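Local coordinates for protein UDP-N-acetylglucosamine 3-dehydrogenase (PDB 7BVJ) that catalyses the NAD(+)-dependent oxidation of UDP-N-acetylglucosamine at the glucosamine 3-position to a ketone, a step in the synthesis of lipid A that contains 2,3-diamino-2,3-dideoxy-D-glucopyranose, at residues G133-P137 with W226-Y230; N238-H244 with R257-L263. All blocks are in the same frame, centred on the assembly; numbering follows the deposited sequence. Where two conformers were deposited one is given.

Both contacts lie near the surface, well away from the NAD pocket, and both reach the large mixed sheet. They touch each other: strands 229-234 and 239-245 are neighbours, and Y230 O probably accepts a hydrogen bond from Y243 N. Contact 1 brings the loop after helix 124-132 against the turn that leads into strand 229-234, and its chemistry is chiefly aromatic, with one indole hydrogen bond. Contact 2 pairs the strands of a hairpin at the sheet margin, so backbone hydrogen bonds dominate there, with a histidine-carboxylate bond on one face, apolar side chains L240, I242 and V261 on part of the other, and waters where the strands part.

Contact 1 (G133-P137 with W226-Y230); sequences GFGAP and WQDRY. With F8U ((2R,3R)-2,3-bis(oxidanyl)butane-1,4-disulfonic acid), chain F.
F134 meets W226 with its CB and one ring edge, and R229 with its ring face. F134 CB sits over the five-membered ring of the indole, 3.6 Å from W226 CE2, and its first torsion (chi1 -70°, CG beside the backbone N) brings F134 CD2 to W226 CH2, 4.0 Å away. The result is an edge-to-face pair, the edge of F134 toward the indole face, with ring planes 76° apart. R229 CD sits over the centre of the phenyl face, 3.6 Å from F134 CZ, and NE leans toward CE1; the guanidinium is nearly parallel to the ring, so the long arginine chain can cover a phenylalanine near solvent. This joins the loop following helix 124-132 to the turn between strands 219-225 and 229-234 of the C-terminal domain sheet. P137 CA packs on the opposite indole face. Tryptophan suits the slot because its edge also carries a donor: W226 NE1 donates its N-H to G135 O at 2.7 Å, with the acceptor nearly in the indole plane but the donor well above the carbonyl plane. G135 has backbone angles at which a CB would strike the preceding carbonyl. Beyond the turn, Y230 OH donates to a sulfonate oxygen, O07, of the bound disulfonic acid.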
loop_
_atom_site.group_PDB
_atom_site.type_symbol
_atom_site.label_atom_id
_atom_site.label_comp_id
_atom_site.label_asym_id
_atom_site.label_seq_id
_atom_site.Cartn_x
_atom_site.Cartn_y
_atom_site.Cartn_z
ATOM N N GLY A 133 -11.541 -7.960 -15.908
ATOM C CA GLY A 133 -10.718 -8.003 -17.110
ATOM C C GLY A 133 -11.003 -6.927 -18.149
ATOM O O GLY A 133 -11.164 -7.225 -19.337
ATOM N N PHE A 134 -11.062 -5.664 -17.717
ATOM C CA PHE A 134 -11.331 -4.551 -18.618
ATOM C C PHE A 134 -10.107 -4.089 -19.401
ATOM O O PHE A 134 -10.248 -3.264 -20.304
ATOM C CB PHE A 134 -11.902 -3.376 -17.830
ATOM C CG PHE A 134 -13.288 -3.614 -17.337
ATOM C CD1 PHE A 134 -14.089 -4.575 -17.937
ATOM C CD2 PHE A 134 -13.799 -2.887 -16.287
ATOM C CE1 PHE A 134 -15.373 -4.805 -17.497
ATOM C CE2 PHE A 134 -15.092 -3.122 -15.836
ATOM C CZ PHE A 134 -15.878 -4.075 -16.445
ATOM N N GLY A 135 -8.930 -4.609 -19.121
ATOM C CA GLY A 135 -7.740 -4.086 -19.756
ATOM C C GLY A 135 -7.224 -2.853 -19.037
ATOM O O GLY A 135 -7.787 -2.372 -18.049
ATOM N N ALA A 136 -6.113 -2.343 -19.550
ATOM C CA ALA A 136 -5.508 -1.146 -18.996
ATOM C C ALA A 136 -6.440 0.050 -19.167
ATOM O O ALA A 136 -6.859 0.352 -20.296
ATOM C CB ALA A 136 -4.166 -0.863 -19.681
ATOM N N PRO A 137 -6.784 0.757 -18.091
ATOM C CA PRO A 137 -7.531 2.009 -18.254
ATOM C C PRO A 137 -6.738 3.000 -19.081
ATOM O O PRO A 137 -5.506 2.971 -19.107
ATOM C CB PRO A 137 -7.710 2.514 -16.818
ATOM C CG PRO A 137 -6.720 1.737 -16.004
ATOM C CD PRO A 137 -6.571 0.424 -16.672
ATOM N N TRP A 226 -11.978 3.724 -19.331
ATOM C CA TRP A 226 -11.615 2.915 -20.482
ATOM C C TRP A 226 -12.331 3.476 -21.701
ATOM O O TRP A 226 -13.143 4.398 -21.605
ATOM C CB TRP A 226 -11.991 1.444 -20.278
ATOM C CG TRP A 226 -11.283 0.739 -19.154
ATOM C CD1 TRP A 226 -10.175 -0.056 -19.254
ATOM C CD2 TRP A 226 -11.653 0.735 -17.771
ATOM N NE1 TRP A 226 -9.824 -0.535 -18.021
ATOM C CE2 TRP A 226 -10.718 -0.070 -17.092
ATOM C CE3 TRP A 226 -12.676 1.349 -17.037
ATOM C CZ2 TRP A 226 -10.778 -0.288 -15.713
ATOM C CZ3 TRP A 226 -12.740 1.133 -15.686
ATOM C CH2 TRP A 226 -11.801 0.307 -15.028
ATOM N N GLN A 227 -12.041 2.893 -22.866
ATOM C CA GLN A 227 -12.681 3.342 -24.098
ATOM C C GLN A 227 -14.192 3.143 -24.079
ATOM O O GLN A 227 -14.912 3.852 -24.790
ATOM C CB GLN A 227 -12.075 2.597 -25.285
ATOM C CG GLN A 227 -12.232 3.301 -26.604
ATOM C CD GLN A 227 -10.996 3.169 -27.461
ATOM O OE1 GLN A 227 -9.924 2.789 -26.974
ATOM N NE2 GLN A 227 -11.128 3.488 -28.744
ATOM N N ASP A 228 -14.698 2.201 -23.287
ATOM C CA ASP A 228 -16.126 1.918 -23.304
ATOM C C ASP A 228 -16.744 1.836 -21.918
ATOM O O ASP A 228 -17.897 1.404 -21.805
ATOM C CB ASP A 228 -16.400 0.617 -24.061
ATOM C CG ASP A 228 -16.144 0.752 -25.540
ATOM O OD1 ASP A 228 -16.715 1.686 -26.157
ATOM O OD2 ASP A 228 -15.362 -0.068 -26.078
ATOM N N ARG A 229 -16.028 2.247 -20.868
ATOM C CA ARG A 229 -16.523 2.100 -19.505
ATOM C C ARG A 229 -16.053 3.262 -18.649
ATOM O O ARG A 229 -15.035 3.900 -18.932
ATOM C CB ARG A 229 -16.054 0.797 -18.849
ATOM C CG ARG A 229 -16.939 -0.379 -19.120
ATOM C CD ARG A 229 -16.176 -1.684 -19.098
ATOM N NE ARG A 229 -16.604 -2.561 -20.195
ATOM C CZ ARG A 229 -17.832 -3.066 -20.331
ATOM N NH1 ARG A 229 -18.785 -2.797 -19.440
ATOM N NH2 ARG A 229 -18.115 -3.844 -21.372
ATOM N N TYR A 230 -16.800 3.506 -17.577
ATOM C CA TYR A 230 -16.391 4.453 -16.548
ATOM C C TYR A 230 -16.645 3.829 -15.185
ATOM O O TYR A 230 -17.784 3.492 -14.864
ATOM C CB TYR A 230 -17.147 5.768 -16.718
ATOM C CG TYR A 230 -17.279 6.675 -15.512
ATOM C CD1 TYR A 230 -18.418 6.637 -14.715
ATOM C CD2 TYR A 230 -16.307 7.625 -15.219
ATOM C CE1 TYR A 230 -18.571 7.487 -13.634
ATOM C CE2 TYR A 230 -16.450 8.487 -14.139
ATOM C CZ TYR A 230 -17.587 8.417 -13.350
ATOM O OH TYR A 230 -17.745 9.267 -12.277
HETATM C C01 F8U F . -16.581 14.099 -10.578
HETATM C C02 F8U F . -17.816 14.214 -9.676
HETATM C C03 F8U F . -18.499 12.939 -9.181
HETATM C C04 F8U F . -18.273 11.667 -9.976
HETATM O O06 F8U F . -20.385 10.503 -8.486
HETATM O O07 F8U F . -19.756 9.391 -10.385
HETATM O O08 F8U F . -18.322 9.506 -8.388
HETATM O O09 F8U F . -19.858 13.177 -9.199
HETATM O O10 F8U F . -17.440 14.855 -8.505
HETATM O O12 F8U F . -16.967 14.920 -13.243
HETATM O O13 F8U F . -16.002 12.874 -13.029
HETATM O O14 F8U F . -18.338 13.070 -12.286
HETATM S S05 F8U F . -19.179 10.227 -9.305
HETATM S S11 F8U F . -17.000 13.748 -12.323
#

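Contact 2 (N238-H244 with R257-L263); sequences NTLHIYH and RDEAVDL
D258 swings its carboxylate across to H241 because its CG stands opposite the backbone N (chi1 158°), while the imidazole of H241, with CG beside its own N (chi1 -75°), turns its ND1 edge to meet it. H241 ND1 donates to the syn lone pair of D258 OD2 at 2.9 Å, and OD2 lies almost in the imidazole plane. Histidine fits here because it offers an N-H at the distance needed; H241 CE1 also rests on A260 CB, 3.4 Å away, where a small residue leaves room for the ring. Replacing H241 with an alanine is likely to leave D258 OD2 without this donor and to take away the ring that A260 CB touches. On the same face, D258 CB packs over the ring of Y243 in a CH-pi contact. Beneath these side chains runs an antiparallel hairpin: I242 and E259 exchange two backbone bonds, as do H244 and R257. On the other face, beta-branched V261 meets L240 CD2 through its CB at 3.7 Å and I242 CD1 through its CG2 at 3.8 Å. Toward N238 the strands part and waters fill in, one accepting from N238 ND2 and donating to L263 O. L263 CD1 nevertheless reaches L240 CB at 3.8 Å. Strand 256-261 is outermost in the sheet within this chain, strand 239-245 is bonded on its other side to strand 229-234 through S232 and Y230, and helix 124-132 packs on the apolar end of the hairpin, with Y128 against L240 and V261 and A125 against L263.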
loop_
_atom_site.group_PDB
_atom_site.type_symbol
_atom_site.label_atom_id
_atom_site.label_comp_id
_atom_site.label_asym_id
_atom_site.label_seq_id
_atom_site.Cartn_x
_atom_site.Cartn_y
_atom_site.Cartn_z
ATOM N N ASN A 238 -16.789 2.137 0.360
ATOM C CA ASN A 238 -16.756 0.806 -0.250
ATOM C C ASN A 238 -17.843 0.633 -1.318
ATOM O O ASN A 238 -18.559 -0.376 -1.347
ATOM C CB ASN A 238 -16.853 -0.288 0.824
ATOM C CG ASN A 238 -16.313 -1.640 0.348
ATOM O OD1 ASN A 238 -15.171 -1.747 -0.104
ATOM N ND2 ASN A 238 -17.135 -2.678 0.458
ATOM N N THR A 239 -17.944 1.614 -2.226
ATOM C CA THR A 239 -18.912 1.536 -3.317
ATOM C C THR A 239 -18.233 1.612 -4.676
ATOM O O THR A 239 -17.212 2.283 -4.844
ATOM C CB THR A 239 -19.969 2.652 -3.238
ATOM O OG1 THR A 239 -19.341 3.929 -3.389
ATOM C CG2 THR A 239 -20.719 2.601 -1.905
ATOM N N LEU A 240 -18.838 0.940 -5.663
ATOM C CA LEU A 240 -18.310 0.907 -7.022
ATOM C C LEU A 240 -19.447 1.036 -8.029
ATOM O O LEU A 240 -20.461 0.338 -7.924
ATOM C CB LEU A 240 -17.512 -0.382 -7.270
ATOM C CG LEU A 240 -17.282 -0.840 -8.714
ATOM C CD1 LEU A 240 -16.404 0.135 -9.469
ATOM C CD2 LEU A 240 -16.654 -2.203 -8.714
ATOM N N HIS A 241 -19.279 1.930 -9.002
ATOM C CA HIS A 241 -20.266 2.148 -10.055
ATOM C C HIS A 241 -19.587 2.073 -11.409
ATOM O O HIS A 241 -18.538 2.687 -11.607
ATOM C CB HIS A 241 -20.959 3.500 -9.902
ATOM C CG HIS A 241 -21.966 3.523 -8.806
ATOM N ND1 HIS A 241 -23.304 3.279 -9.023
ATOM C CD2 HIS A 241 -21.827 3.714 -7.473
ATOM C CE1 HIS A 241 -23.953 3.348 -7.872
ATOM N NE2 HIS A 241 -23.079 3.601 -6.915
ATOM N N ILE A 242 -20.191 1.338 -12.338
ATOM C CA ILE A 242 -19.638 1.134 -13.671
ATOM C C ILE A 242 -20.678 1.576 -14.684
ATOM O O ILE A 242 -21.802 1.064 -14.691
ATOM C CB ILE A 242 -19.237 -0.329 -13.905
ATOM C CG1 ILE A 242 -18.236 -0.767 -12.842
ATOM C CG2 ILE A 242 -18.665 -0.524 -15.298
ATOM C CD1 ILE A 242 -17.894 -2.247 -12.906
ATOM N N TYR A 243 -20.309 2.523 -15.534
ATOM C CA TYR A 243 -21.193 3.025 -16.571
ATOM C C TYR A 243 -20.735 2.459 -17.906
ATOM O O TYR A 243 -19.535 2.486 -18.213
ATOM C CB TYR A 243 -21.205 4.559 -16.629
ATOM C CG TYR A 243 -21.662 5.291 -15.370
ATOM C CD1 TYR A 243 -21.797 4.628 -14.149
ATOM C CD2 TYR A 243 -21.943 6.657 -15.402
ATOM C CE1 TYR A 243 -22.196 5.296 -12.999
ATOM C CE2 TYR A 243 -22.353 7.337 -14.252
ATOM C CZ TYR A 243 -22.480 6.646 -13.054
ATOM O OH TYR A 243 -22.885 7.288 -11.900
ATOM N N HIS A 244 -21.693 1.974 -18.685
ATOM C CA HIS A 244 -21.402 1.576 -20.085
ATOM C C HIS A 244 -22.503 2.155 -20.970
ATOM O O HIS A 244 -23.589 2.373 -20.472
ATOM C CB HIS A 244 -21.198 0.072 -20.258
ATOM C CG HIS A 244 -21.995 -0.747 -19.315
ATOM N ND1 HIS A 244 -21.404 -1.539 -18.360
ATOM C CD2 HIS A 244 -23.326 -0.891 -19.175
ATOM C CE1 HIS A 244 -22.339 -2.118 -17.647
ATOM N NE2 HIS A 244 -23.528 -1.746 -18.139
ATOM N N ARG A 257 -25.842 3.214 -19.057
ATOM C CA ARG A 257 -26.342 2.397 -17.966
ATOM C C ARG A 257 -25.337 2.433 -16.825
ATOM O O ARG A 257 -24.135 2.195 -17.034
ATOM C CB ARG A 257 -26.576 0.951 -18.412
ATOM C CG ARG A 257 -27.882 0.730 -19.142
ATOM C CD ARG A 257 -29.007 1.582 -18.561
ATOM N NE ARG A 257 -29.616 0.987 -17.374
ATOM C CZ ARG A 257 -29.590 1.537 -16.162
ATOM N NH1 ARG A 257 -28.976 2.705 -15.967
ATOM N NH2 ARG A 257 -30.179 0.917 -15.146
ATOM N N ASP A 258 -25.838 2.746 -15.634
ATOM C CA ASP A 258 -25.049 2.771 -14.415
ATOM C C ASP A 258 -25.346 1.497 -13.640
ATOM O O ASP A 258 -26.487 1.269 -13.231
ATOM C CB ASP A 258 -25.379 4.017 -13.594
ATOM C CG ASP A 258 -25.030 3.876 -12.133
ATOM O OD1 ASP A 258 -25.781 4.420 -11.299
ATOM O OD2 ASP A 258 -24.005 3.241 -11.810
ATOM N N GLU A 259 -24.331 0.659 -13.471
ATOM C CA GLU A 259 -24.434 -0.566 -12.691
ATOM C C GLU A 259 -23.742 -0.335 -11.353
ATOM O O GLU A 259 -22.529 -0.105 -11.301
ATOM C CB GLU A 259 -23.810 -1.741 -13.430
ATOM C CG GLU A 259 -23.465 -2.882 -12.495
ATOM C CD GLU A 259 -22.667 -3.961 -13.171
ATOM O OE1 GLU A 259 -22.942 -5.144 -12.876
ATOM O OE2 GLU A 259 -21.783 -3.628 -14.001
ATOM N N ALA A 260 -24.556 -0.356 -10.310
ATOM C CA ALA A 260 -24.101 -0.231 -8.916
ATOM C C ALA A 260 -23.581 -1.603 -8.504
ATOM O O ALA A 260 -24.359 -2.517 -8.454
ATOM C CB ALA A 260 -25.238 0.255 -8.057
ATOM N N VAL A 261 -22.284 -1.718 -8.280
ATOM C CA VAL A 261 -21.653 -3.037 -7.995
ATOM C C VAL A 261 -21.774 -3.390 -6.523
ATOM O O VAL A 261 -21.382 -2.642 -5.658
ATOM C CB VAL A 261 -20.210 -3.168 -8.500
ATOM C CG1 VAL A 261 -19.613 -4.502 -8.144
ATOM C CG2 VAL A 261 -20.142 -2.985 -9.977
ATOM N N ASP A 262 -22.306 -4.579 -6.270
ATOM C CA ASP A 262 -22.495 -5.035 -4.881
ATOM C C ASP A 262 -21.161 -5.529 -4.308
ATOM O O ASP A 262 -20.730 -6.635 -4.538
ATOM C CB ASP A 262 -23.691 -5.965 -4.734
ATOM C CG ASP A 262 -25.040 -5.280 -4.688
ATOM O OD1 ASP A 262 -25.107 -4.116 -4.279
ATOM O OD2 ASP A 262 -26.007 -5.932 -5.064
ATOM N N LEU A 263 -20.547 -4.665 -3.544
ATOM C CA LEU A 263 -19.232 -4.984 -2.908
ATOM C C LEU A 263 -19.392 -5.459 -1.464
ATOM O O LEU A 263 -20.058 -4.822 -0.698
ATOM C CB LEU A 263 -18.265 -3.792 -2.895
ATOM C CG LEU A 263 -17.760 -3.204 -4.208
ATOM C CD1 LEU A 263 -16.870 -2.011 -3.939
ATOM C CD2 LEU A 263 -17.043 -4.223 -5.043
HETATM O O HOH W 1 -20.687 -1.948 -2.774
HETATM O O HOH W 2 -19.967 -2.961 1.152
HETATM O O HOH W 3 -21.293 -0.173 -4.659
#